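Local atomic coordinates of UDP-N-acetylglucosamine 2-epimerase (Listeria monocytogenes, PDB entry 3OT5), a protein that probably catalyses the reversible epimerisation of UDP-N-acetylglucosamine at C2 of the sugar, giving UDP-N-acetylmannosamine. Residues A[27-32]-A[111-116]; A[118-123]-A[139-144]. One frame throughout, in Å; residues are numbered along the deposited sequence.

Contact 1: residues A[27-32]-A[111-116]; sequences KIKVMS and AAENPD
The backbone of Lys29 is bonded by both the side chain and the backbone of Asp116 where the turn after helix 95-113 meets strand 28-34, an inner strand of the Rossmann-type parallel sheet. Lys29 N gives a nearly straight hydrogen bond (168° at the hydrogen) to Asp116 OD2, 2.9 Å away, and reaches it from above the carboxylate plane. In return Asp116 N bonds to Lys29 O on a lone pair, at 2.9 Å but more bent. Both backbone polar groups of Lys29 are thus used by one residue; Ile117, at the start of the next strand, also bonds to its backbone.

The Lys29 chain runs extended over Pro115, with CG anti to the backbone N (chi1 -177°). This brings NZ to the end of the helix. There it bonds to Glu113 O at 3.0 Å and forms a salt bridge with Glu113 OE1 at 2.9 Å. The ammonium group probably stabilises the negative end of the helix dipole. Glu58 is a weak, long second ion partner. Asn114 leaves the helix with positive phi, and its OD1 is bonded by Lys139. Next to the polar pairs, Met31 bends at its last torsion (chi3 -64°), and CE lies 3.5 Å from both Glu113 CB and Pro115 CG.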
ATOM      1  N   LYS A  27     -24.268  18.935  -4.314  1.00 63.38           N
ATOM      2  CA  LYS A  27     -22.953  18.348  -4.384  1.00 59.77           C
ATOM      3  C   LYS A  27     -23.062  16.844  -4.578  1.00 56.63           C
ATOM      4  O   LYS A  27     -24.137  16.251  -4.426  1.00 56.92           O
ATOM      5  CB  LYS A  27     -22.190  18.552  -3.066  1.00 59.18           C
ATOM      6  CG  LYS A  27     -22.101  19.968  -2.536  1.00 63.94           C
ATOM      7  CD  LYS A  27     -21.410  20.918  -3.485  1.00 65.99           C
ATOM      8  CE  LYS A  27     -21.175  22.255  -2.796  1.00 67.95           C
ATOM      9  NZ  LYS A  27     -22.431  22.795  -2.244  1.00 69.88           N
ATOM     10  N   ILE A  28     -21.929  16.238  -4.908  1.00 51.65           N
ATOM     11  CA  ILE A  28     -21.828  14.803  -5.021  1.00 49.15           C
ATOM     12  C   ILE A  28     -21.382  14.387  -3.624  1.00 46.15           C
ATOM     13  O   ILE A  28     -20.269  14.715  -3.206  1.00 42.95           O
ATOM     14  CB  ILE A  28     -20.781  14.366  -6.053  1.00 48.47           C
ATOM     15  CG1 ILE A  28     -21.135  14.938  -7.430  1.00 49.42           C
ATOM     16  CG2 ILE A  28     -20.690  12.834  -6.100  1.00 45.72           C
ATOM     17  CD1 ILE A  28     -20.122  14.599  -8.511  1.00 52.08           C
ATOM     18  N   LYS A  29     -22.262  13.726  -2.875  1.00 44.83           N
ATOM     19  CA  LYS A  29     -21.913  13.317  -1.528  1.00 43.57           C
ATOM     20  C   LYS A  29     -21.228  11.972  -1.578  1.00 41.82           C
ATOM     21  O   LYS A  29     -21.839  10.981  -1.927  1.00 42.01           O
ATOM     22  CB  LYS A  29     -23.140  13.284  -0.611  1.00 45.03           C
ATOM     23  CG  LYS A  29     -22.788  12.935   0.838  1.00 44.14           C
ATOM     24  CD  LYS A  29     -23.966  13.159   1.767  1.00 49.31           C
ATOM     25  CE  LYS A  29     -23.558  13.026   3.221  1.00 49.01           C
ATOM     26  NZ  LYS A  29     -24.685  13.294   4.145  1.00 52.21           N
ATOM     27  N   VAL A  30     -19.942  11.965  -1.252  1.00 42.31           N
ATOM     28  CA  VAL A  30     -19.128  10.754  -1.263  1.00 40.71           C
ATOM     29  C   VAL A  30     -18.818  10.302   0.155  1.00 41.16           C
ATOM     30  O   VAL A  30     -18.281  11.063   0.960  1.00 44.33           O
ATOM     31  CB  VAL A  30     -17.793  10.973  -1.943  1.00 40.01           C
ATOM     32  CG1 VAL A  30     -16.986   9.656  -1.956  1.00 37.70           C
ATOM     33  CG2 VAL A  30     -17.978  11.513  -3.353  1.00 36.60           C
ATOM     34  N   MET A  31     -19.160   9.059   0.444  1.00 41.01           N
ATOM     35  CA  MET A  31     -18.922   8.462   1.733  1.00 40.22           C
ATOM     36  C   MET A  31     -17.768   7.504   1.571  1.00 39.88           C
ATOM     37  O   MET A  31     -17.885   6.528   0.861  1.00 38.99           O
ATOM     38  CB  MET A  31     -20.165   7.708   2.211  1.00 39.60           C
ATOM     39  CG  MET A  31     -19.970   7.014   3.521  1.00 38.09           C
ATOM     40  SD  MET A  31     -21.445   6.187   4.101  1.00 40.71           S
ATOM     41  CE  MET A  31     -22.535   7.590   4.341  1.00 35.99           C
ATOM     42  N   SER A  32     -16.655   7.799   2.232  1.00 41.19           N
ATOM     43  CA  SER A  32     -15.465   6.960   2.164  1.00 41.49           C
ATOM     44  C   SER A  32     -15.376   6.146   3.425  1.00 42.69           C
ATOM     45  O   SER A  32     -15.371   6.688   4.535  1.00 43.07           O
ATOM     46  CB  SER A  32     -14.218   7.814   1.984  1.00 40.92           C
ATOM     47  OG  SER A  32     -14.304   8.517   0.755  1.00 42.77           O
ATOM     48  N   ALA A 111     -28.326   4.693   5.038  1.00 47.60           N
ATOM     49  CA  ALA A 111     -29.749   5.042   5.005  1.00 49.99           C
ATOM     50  C   ALA A 111     -29.992   6.465   5.494  1.00 52.66           C
ATOM     51  O   ALA A 111     -30.790   7.197   4.907  1.00 54.03           O
ATOM     52  CB  ALA A 111     -30.574   4.051   5.849  1.00 48.36           C
ATOM     53  N   ALA A 112     -29.298   6.843   6.566  1.00 53.57           N
ATOM     54  CA  ALA A 112     -29.434   8.165   7.161  1.00 55.47           C
ATOM     55  C   ALA A 112     -28.711   9.262   6.360  1.00 55.46           C
ATOM     56  O   ALA A 112     -29.324  10.262   5.985  1.00 58.47           O
ATOM     57  CB  ALA A 112     -28.923   8.140   8.597  1.00 55.71           C
ATOM     58  N   GLU A 113     -27.420   9.070   6.107  1.00 52.39           N
ATOM     59  CA  GLU A 113     -26.607  10.054   5.380  1.00 51.77           C
ATOM     60  C   GLU A 113     -27.015  10.247   3.920  1.00 50.75           C
ATOM     61  O   GLU A 113     -26.847  11.346   3.363  1.00 51.88           O
ATOM     62  CB  GLU A 113     -25.121   9.668   5.453  1.00 50.67           C
ATOM     63  CG  GLU A 113     -24.537   9.708   6.873  1.00 53.09           C
ATOM     64  CD  GLU A 113     -24.459  11.117   7.461  1.00 59.69           C
ATOM     65  OE1 GLU A 113     -24.050  12.066   6.743  1.00 60.07           O
ATOM     66  OE2 GLU A 113     -24.772  11.269   8.661  1.00 63.67           O
ATOM     67  N   ASN A 114     -27.539   9.181   3.316  1.00 48.58           N
ATOM     68  CA  ASN A 114     -27.991   9.156   1.912  1.00 47.66           C
ATOM     69  C   ASN A 114     -26.949   9.703   0.932  1.00 47.09           C
ATOM     70  O   ASN A 114     -27.226  10.643   0.170  1.00 47.77           O
ATOM     71  CB  ASN A 114     -29.323   9.898   1.737  1.00 49.78           C
ATOM     72  CG  ASN A 114     -29.995   9.608   0.379  1.00 50.63           C
ATOM     73  OD1 ASN A 114     -29.678   8.613  -0.284  1.00 47.54           O
ATOM     74  ND2 ASN A 114     -30.948  10.462  -0.017  1.00 51.94           N
ATOM     75  N   PRO A 115     -25.739   9.133   0.960  1.00 44.22           N
ATOM     76  CA  PRO A 115     -24.728   9.575   0.036  1.00 43.56           C
ATOM     77  C   PRO A 115     -25.034   9.134  -1.377  1.00 43.07           C
ATOM     78  O   PRO A 115     -25.761   8.161  -1.598  1.00 40.97           O
ATOM     79  CB  PRO A 115     -23.479   8.840   0.513  1.00 42.60           C
ATOM     80  CG  PRO A 115     -24.005   7.587   1.123  1.00 42.00           C
ATOM     81  CD  PRO A 115     -25.242   8.054   1.832  1.00 44.60           C
ATOM     82  N   ASP A 116     -24.462   9.855  -2.330  1.00 43.49           N
ATOM     83  CA  ASP A 116     -24.611   9.526  -3.732  1.00 42.99           C
ATOM     84  C   ASP A 116     -23.712   8.359  -4.089  1.00 41.08           C
ATOM     85  O   ASP A 116     -24.005   7.589  -4.993  1.00 40.89           O
ATOM     86  CB  ASP A 116     -24.234  10.727  -4.557  1.00 43.60           C
ATOM     87  CG  ASP A 116     -25.149  11.877  -4.307  1.00 45.97           C
ATOM     88  OD1 ASP A 116     -26.358  11.627  -4.144  1.00 54.02           O
ATOM     89  OD2 ASP A 116     -24.678  13.021  -4.277  1.00 45.85           O
TER

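Contact 2: residues A[118-123]-A[139-144]; sequences VLVHGD and KMLGHV
Val118 to His121 pair with Leu141 to Val144 as neighbouring parallel strands. They are the two strands of a right-handed beta-alpha-beta unit whose helix is 125-136, within the N-terminal Rossmann-type domain. The strand axes approach to 4.8 Å and differ by 29°, the usual sheet twist. A ladder of five backbone hydrogen bonds runs from Val118 N to Met140 O through to Gly122 N and Val144 O.

Packing is close at Gly142. Leu119 CD2 lies 3.6 Å from Gly142 CA, in the place a side chain would need. On the other face, Leu141 CD1 sits 3.5 Å from Val118 O and also touches Val120 CG2, and the two side chains cross at about a right angle. Helix 159-169 covers this face through Thr166 and Met169. On the Leu119 face, His121 CD2 meets Val144 CG1 at 3.7 Å, and Val144 O lies over one face of the His121 ring, toward its rim.

The start of strand 140-144 is looser. Lys139 and Met140 are partly exposed and their side chains lead away from Val118; Lys139 NZ goes to Asn114.

At the other end, His143 has CG anti to its N (chi1 -171°), and the ring reaches past the strand end. NE2 bonds to Gly122 O at 2.8 Å, with the oxygen near the ring plane and the bond fairly straight (166°). His143 NE2 therefore carries a proton, and this bond, with that from Gly122 N, holds Gly122, which has positive phi, at both its N and its O.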
ATOM      1  N   VAL A 118     -20.645   5.514  -2.317  1.00 35.58           N
ATOM      2  CA  VAL A 118     -19.876   5.011  -1.212  1.00 34.62           C
ATOM      3  C   VAL A 118     -18.624   4.404  -1.795  1.00 34.57           C
ATOM      4  O   VAL A 118     -18.694   3.669  -2.797  1.00 35.22           O
ATOM      5  CB  VAL A 118     -20.640   3.952  -0.434  1.00 32.92           C
ATOM      6  CG1 VAL A 118     -19.789   3.452   0.750  1.00 33.91           C
ATOM      7  CG2 VAL A 118     -21.945   4.529   0.066  1.00 34.17           C
ATOM      8  N   LEU A 119     -17.480   4.720  -1.186  1.00 34.19           N
ATOM      9  CA  LEU A 119     -16.210   4.188  -1.654  1.00 34.14           C
ATOM     10  C   LEU A 119     -15.649   3.253  -0.620  1.00 34.16           C
ATOM     11  O   LEU A 119     -15.477   3.625   0.552  1.00 33.97           O
ATOM     12  CB  LEU A 119     -15.195   5.290  -1.952  1.00 35.22           C
ATOM     13  CG  LEU A 119     -15.628   6.333  -2.973  1.00 36.17           C
ATOM     14  CD1 LEU A 119     -14.569   7.428  -3.084  1.00 36.64           C
ATOM     15  CD2 LEU A 119     -15.916   5.674  -4.321  1.00 37.51           C
ATOM     16  N   VAL A 120     -15.398   2.021  -1.058  1.00 34.01           N
ATOM     17  CA  VAL A 120     -14.818   0.995  -0.211  1.00 34.03           C
ATOM     18  C   VAL A 120     -13.476   0.679  -0.844  1.00 37.05           C
ATOM     19  O   VAL A 120     -13.261   0.871  -2.071  1.00 36.05           O
ATOM     20  CB  VAL A 120     -15.722  -0.245  -0.085  1.00 34.79           C
ATOM     21  CG1 VAL A 120     -17.124   0.158   0.544  1.00 31.10           C
ATOM     22  CG2 VAL A 120     -15.910  -0.900  -1.419  1.00 30.67           C
ATOM     23  N   HIS A 121     -12.560   0.205  -0.022  1.00 38.10           N
ATOM     24  CA  HIS A 121     -11.241  -0.074  -0.502  1.00 38.88           C
ATOM     25  C   HIS A 121     -10.810  -1.524  -0.421  1.00 39.10           C
ATOM     26  O   HIS A 121     -11.074  -2.234   0.558  1.00 36.30           O
ATOM     27  CB  HIS A 121     -10.227   0.735   0.307  1.00 40.72           C
ATOM     28  CG  HIS A 121      -8.818   0.535  -0.144  1.00 41.22           C
ATOM     29  ND1 HIS A 121      -8.101  -0.607   0.145  1.00 44.00           N
ATOM     30  CD2 HIS A 121      -7.996   1.318  -0.884  1.00 42.84           C
ATOM     31  CE1 HIS A 121      -6.900  -0.520  -0.402  1.00 42.31           C
ATOM     32  NE2 HIS A 121      -6.809   0.643  -1.024  1.00 38.34           N
ATOM     33  N   GLY A 122     -10.114  -1.934  -1.473  1.00 37.68           N
ATOM     34  CA  GLY A 122      -9.519  -3.245  -1.548  1.00 38.74           C
ATOM     35  C   GLY A 122     -10.307  -4.492  -1.208  1.00 38.58           C
ATOM     36  O   GLY A 122     -11.445  -4.684  -1.644  1.00 38.08           O
ATOM     37  N   ASP A 123      -9.706  -5.312  -0.355  1.00 38.23           N
ATOM     38  CA  ASP A 123     -10.246  -6.620  -0.059  1.00 38.08           C
ATOM     39  C   ASP A 123     -10.556  -6.980   1.390  1.00 37.85           C
ATOM     40  O   ASP A 123     -10.706  -8.162   1.720  1.00 36.87           O
ATOM     41  CB  ASP A 123      -9.223  -7.583  -0.619  1.00 38.15           C
ATOM     42  CG  ASP A 123      -7.828  -7.266  -0.142  1.00 42.91           C
ATOM     43  OD1 ASP A 123      -7.686  -6.758   1.001  1.00 43.77           O
ATOM     44  OD2 ASP A 123      -6.872  -7.539  -0.896  1.00 53.51           O
ATOM     45  N   LYS A 139     -27.245   2.484  -3.478  1.00 42.37           N
ATOM     46  CA  LYS A 139     -26.344   3.616  -3.690  1.00 42.95           C
ATOM     47  C   LYS A 139     -25.245   3.152  -4.617  1.00 42.20           C
ATOM     48  O   LYS A 139     -24.903   1.965  -4.654  1.00 40.92           O
ATOM     49  CB  LYS A 139     -25.662   4.082  -2.404  1.00 43.89           C
ATOM     50  CG  LYS A 139     -26.364   5.043  -1.473  1.00 48.23           C
ATOM     51  CD  LYS A 139     -27.755   4.682  -1.123  1.00 55.84           C
ATOM     52  CE  LYS A 139     -28.748   5.337  -2.052  1.00 58.67           C
ATOM     53  NZ  LYS A 139     -28.781   6.802  -1.787  1.00 64.49           N
ATOM     54  N   MET A 140     -24.661   4.093  -5.340  1.00 41.74           N
ATOM     55  CA  MET A 140     -23.590   3.748  -6.224  1.00 43.11           C
ATOM     56  C   MET A 140     -22.384   3.333  -5.371  1.00 40.54           C
ATOM     57  O   MET A 140     -22.101   3.935  -4.326  1.00 40.27           O
ATOM     58  CB  MET A 140     -23.260   4.912  -7.137  1.00 45.06           C
ATOM     59  CG  MET A 140     -22.250   4.554  -8.177  1.00 49.05           C
ATOM     60  SD  MET A 140     -22.014   5.897  -9.310  1.00 55.47           S
ATOM     61  CE  MET A 140     -20.798   5.186 -10.428  1.00 56.89           C
ATOM     62  N   LEU A 141     -21.714   2.274  -5.807  1.00 38.53           N
ATOM     63  CA  LEU A 141     -20.564   1.724  -5.111  1.00 37.59           C
ATOM     64  C   LEU A 141     -19.303   1.871  -5.942  1.00 36.47           C
ATOM     65  O   LEU A 141     -19.236   1.415  -7.084  1.00 37.83           O
ATOM     66  CB  LEU A 141     -20.789   0.236  -4.801  1.00 36.26           C
ATOM     67  CG  LEU A 141     -19.676  -0.462  -4.014  1.00 34.72           C
ATOM     68  CD1 LEU A 141     -19.403   0.250  -2.699  1.00 30.72           C
ATOM     69  CD2 LEU A 141     -20.035  -1.924  -3.756  1.00 34.56           C
ATOM     70  N   GLY A 142     -18.303   2.510  -5.356  1.00 35.66           N
ATOM     71  CA  GLY A 142     -17.030   2.703  -6.014  1.00 35.86           C
ATOM     72  C   GLY A 142     -16.024   1.838  -5.279  1.00 34.74           C
ATOM     73  O   GLY A 142     -16.000   1.821  -4.039  1.00 31.98           O
ATOM     74  N   HIS A 143     -15.187   1.136  -6.035  1.00 33.82           N
ATOM     75  CA  HIS A 143     -14.192   0.237  -5.444  1.00 32.30           C
ATOM     76  C   HIS A 143     -12.782   0.724  -5.739  1.00 33.82           C
ATOM     77  O   HIS A 143     -12.316   0.681  -6.885  1.00 33.93           O
ATOM     78  CB  HIS A 143     -14.480  -1.172  -5.957  1.00 31.57           C
ATOM     79  CG  HIS A 143     -13.699  -2.258  -5.288  1.00 32.53           C
ATOM     80  ND1 HIS A 143     -13.426  -3.457  -5.907  1.00 32.64           N
ATOM     81  CD2 HIS A 143     -13.085  -2.307  -4.084  1.00 32.43           C
ATOM     82  CE1 HIS A 143     -12.732  -4.223  -5.088  1.00 32.57           C
ATOM     83  NE2 HIS A 143     -12.502  -3.544  -3.979  1.00 32.13           N
ATOM     84  N   VAL A 144     -12.120   1.226  -4.692  1.00 34.17           N
ATOM     85  CA  VAL A 144     -10.762   1.741  -4.799  1.00 33.88           C
ATOM     86  C   VAL A 144      -9.841   0.546  -4.688  1.00 35.39           C
ATOM     87  O   VAL A 144     -10.001  -0.246  -3.783  1.00 33.93           O
ATOM     88  CB  VAL A 144     -10.452   2.764  -3.700  1.00 33.85           C
ATOM     89  CG1 VAL A 144      -9.032   3.268  -3.843  1.00 30.30           C
ATOM     90  CG2 VAL A 144     -11.450   3.934  -3.769  1.00 34.40           C
TER

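Overall arrangement
From the N terminus, strand 28-34 comes first. Contact 1 brings 111-116 back to it after 78 residues, which include strand 57-63 and most of helix 95-113. The chain then enters strand 117-121 directly. Contact 2 closes a much shorter loop of 15 residues, mostly helix 125-136. The two loops follow in series and neither nest nor cross. Their centres are about 12 Å apart, and they join through the sheet, where strand 117-121 lies between strands 28-34 and 140-144. Met31 O and Leu119 N probably bond across the first border. Together the contacts tie three adjacent strands and the end of helix 95-113 into one domain.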